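Side-chain contact in putative mandelate racemase (Bordetella bronchiseptica, PDB 3OZY), which is of unknown function but, as a magnesium-binding member of the enolase superfamily, probably acts on acid sugars: residues 53-58 against 379-384. Numbering follows the deposited sequence.
Sequences SGPYDL and PAIGAG
Pro55 meets Ile381 through the edge of its pyrrolidine ring: the methyl CG2 of Ile381 sits 3.8 Å from CB of Pro55 and 3.9 Å from CG of Pro55. These nearly equal distances place the methyl beside the CB-CG bond rather than against one carbon, and the two side chains run at a slant to each other. CG1 of Ile381 lies anti to the backbone N (chi1 -167°), which turns the CG2 branch to the proline. Ala380 adds a looser touch from its methyl, with CB of Pro55 4.3 Å from CB of Ala380. CB of all three residues points across the contact, yet the backbones stay apart, the nearest CA atoms being those of Pro55 and Ala380 at 6.5 Å. No hydrogen bond crosses between 53-58 and 379-384, and only about 100 Å² is buried, so the contact is small and apolar. Asn96 of the second subunit packs on both Pro55 and Ile381, while backbone hydrogen bonds tie Ala380 to Leu31 and Asn32. The contact thus joins the loop between strand 48-50 and helix 58-73 of the N-terminal capping domain, where a cis peptide links Gly54 to Pro55, to the C-terminal tail, which returns from the barrel to that domain beside the dimer interface, in the two-domain fold of the enolase superfamily.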
ATOM      1  N   SER A  53      -4.523  13.928  -3.059  1.00  6.58           N
ATOM      2  CA  SER A  53      -4.332  13.626  -4.473  1.00  7.50           C
ATOM      3  C   SER A  53      -5.401  12.669  -5.019  1.00  7.46           C
ATOM      4  O   SER A  53      -6.498  12.535  -4.463  1.00  7.56           O
ATOM      5  CB  SER A  53      -2.911  13.090  -4.695  1.00  7.32           C
ATOM      6  OG  SER A  53      -2.593  12.965  -6.072  1.00  6.93           O
ATOM      7  N   GLY A  54      -5.075  12.021  -6.128  1.00  6.86           N
ATOM      8  CA  GLY A  54      -5.994  11.127  -6.812  1.00  7.90           C
ATOM      9  C   GLY A  54      -5.347  10.665  -8.103  1.00  6.66           C
ATOM     10  O   GLY A  54      -4.270  11.133  -8.451  1.00  7.07           O
ATOM     11  N   PRO A  55      -5.992   9.749  -8.832  1.00  7.17           N
ATOM     12  CA  PRO A  55      -7.278   9.145  -8.485  1.00  7.57           C
ATOM     13  C   PRO A  55      -7.144   8.069  -7.410  1.00  9.12           C
ATOM     14  O   PRO A  55      -6.339   7.136  -7.517  1.00  9.16           O
ATOM     15  CB  PRO A  55      -7.742   8.527  -9.811  1.00  7.68           C
ATOM     16  CG  PRO A  55      -6.461   8.247 -10.561  1.00  9.46           C
ATOM     17  CD  PRO A  55      -5.498   9.326 -10.156  1.00  8.33           C
ATOM     18  N   TYR A  56      -7.945   8.238  -6.366  1.00  7.97           N
ATOM     19  CA  TYR A  56      -8.180   7.219  -5.349  1.00  8.09           C
ATOM     20  C   TYR A  56      -9.658   7.351  -5.013  1.00  7.91           C
ATOM     21  O   TYR A  56     -10.175   8.476  -4.931  1.00  8.52           O
ATOM     22  CB  TYR A  56      -7.408   7.511  -4.061  1.00  8.25           C
ATOM     23  CG  TYR A  56      -5.907   7.673  -4.154  1.00  7.34           C
ATOM     24  CD1 TYR A  56      -5.074   6.576  -4.328  1.00  7.55           C
ATOM     25  CD2 TYR A  56      -5.323   8.916  -3.973  1.00  7.02           C
ATOM     26  CE1 TYR A  56      -3.689   6.721  -4.371  1.00  7.63           C
ATOM     27  CE2 TYR A  56      -3.954   9.075  -4.014  1.00  8.11           C
ATOM     28  CZ  TYR A  56      -3.137   7.971  -4.201  1.00  6.45           C
ATOM     29  OH  TYR A  56      -1.761   8.130  -4.233  1.00  7.45           O
ATOM     30  N   ASP A  57     -10.332   6.228  -4.776  1.00  7.46           N
ATOM     31  CA  ASP A  57     -11.759   6.269  -4.457  1.00  8.25           C
ATOM     32  C   ASP A  57     -12.059   7.264  -3.337  1.00  7.74           C
ATOM     33  O   ASP A  57     -11.427   7.234  -2.279  1.00  8.27           O
ATOM     34  CB  ASP A  57     -12.262   4.890  -4.056  1.00  8.23           C
ATOM     35  CG  ASP A  57     -13.751   4.878  -3.819  1.00  8.84           C
ATOM     36  OD1 ASP A  57     -14.503   4.767  -4.809  1.00 10.23           O
ATOM     37  OD2 ASP A  57     -14.170   5.012  -2.645  1.00  8.85           O
ATOM     38  N   LEU A  58     -13.039   8.136  -3.562  1.00  8.63           N
ATOM     39  CA  LEU A  58     -13.293   9.223  -2.625  1.00  7.67           C
ATOM     40  C   LEU A  58     -13.859   8.735  -1.295  1.00  7.71           C
ATOM     41  O   LEU A  58     -13.555   9.324  -0.260  1.00  8.41           O
ATOM     42  CB  LEU A  58     -14.215  10.286  -3.229  1.00  7.20           C
ATOM     43  CG  LEU A  58     -13.671  11.056  -4.430  1.00  8.35           C
ATOM     44  CD1 LEU A  58     -14.638  12.191  -4.771  1.00  9.47           C
ATOM     45  CD2 LEU A  58     -12.275  11.612  -4.168  1.00 12.21           C
ATOM     46  N   PRO A 379     -17.558   8.268 -11.163  1.00 11.31           N
ATOM     47  CA  PRO A 379     -16.210   7.695 -11.221  1.00 10.77           C
ATOM     48  C   PRO A 379     -15.188   8.754 -11.639  1.00  9.79           C
ATOM     49  O   PRO A 379     -15.543   9.707 -12.335  1.00 10.84           O
ATOM     50  CB  PRO A 379     -16.347   6.640 -12.313  1.00 12.22           C
ATOM     51  CG  PRO A 379     -17.336   7.256 -13.264  1.00 12.48           C
ATOM     52  CD  PRO A 379     -18.344   7.947 -12.371  1.00 11.69           C
ATOM     53  N   ALA A 380     -13.932   8.601 -11.232  1.00  9.07           N
ATOM     54  CA  ALA A 380     -12.895   9.545 -11.647  1.00  9.25           C
ATOM     55  C   ALA A 380     -12.222   9.142 -12.957  1.00  8.31           C
ATOM     56  O   ALA A 380     -11.885   9.996 -13.781  1.00  8.74           O
ATOM     57  CB  ALA A 380     -11.831   9.706 -10.550  1.00  9.78           C
ATOM     58  N   ILE A 381     -12.012   7.847 -13.152  1.00  8.39           N
ATOM     59  CA  ILE A 381     -11.143   7.383 -14.224  1.00  8.91           C
ATOM     60  C   ILE A 381     -11.534   5.969 -14.619  1.00  8.42           C
ATOM     61  O   ILE A 381     -11.974   5.176 -13.784  1.00  9.97           O
ATOM     62  CB  ILE A 381      -9.642   7.485 -13.789  1.00  9.98           C
ATOM     63  CG1 ILE A 381      -8.690   7.314 -14.971  1.00 10.15           C
ATOM     64  CG2 ILE A 381      -9.315   6.519 -12.642  1.00 10.07           C
ATOM     65  CD1 ILE A 381      -7.271   7.770 -14.660  1.00  9.39           C
ATOM     66  N   GLY A 382     -11.408   5.659 -15.901  1.00  9.15           N
ATOM     67  CA  GLY A 382     -11.679   4.324 -16.392  1.00  9.46           C
ATOM     68  C   GLY A 382     -10.545   3.382 -16.071  1.00  9.78           C
ATOM     69  O   GLY A 382      -9.517   3.809 -15.537  1.00 10.60           O
ATOM     70  N   ALA A 383     -10.715   2.110 -16.411  1.00 10.48           N
ATOM     71  CA  ALA A 383      -9.747   1.089 -16.019  1.00 10.48           C
ATOM     72  C   ALA A 383      -8.365   1.388 -16.579  1.00 10.15           C
ATOM     73  O   ALA A 383      -8.214   1.728 -17.761  1.00 12.52           O
ATOM     74  CB  ALA A 383     -10.221  -0.285 -16.480  1.00 12.31           C
ATOM     75  N   GLY A 384      -7.349   1.251 -15.732  1.00  9.29           N
ATOM     76  CA  GLY A 384      -5.973   1.418 -16.158  1.00 10.11           C
ATOM     77  C   GLY A 384      -5.430   0.238 -16.949  1.00  9.21           C
ATOM     78  O   GLY A 384      -6.098  -0.783 -17.126  1.00 10.47           O
TER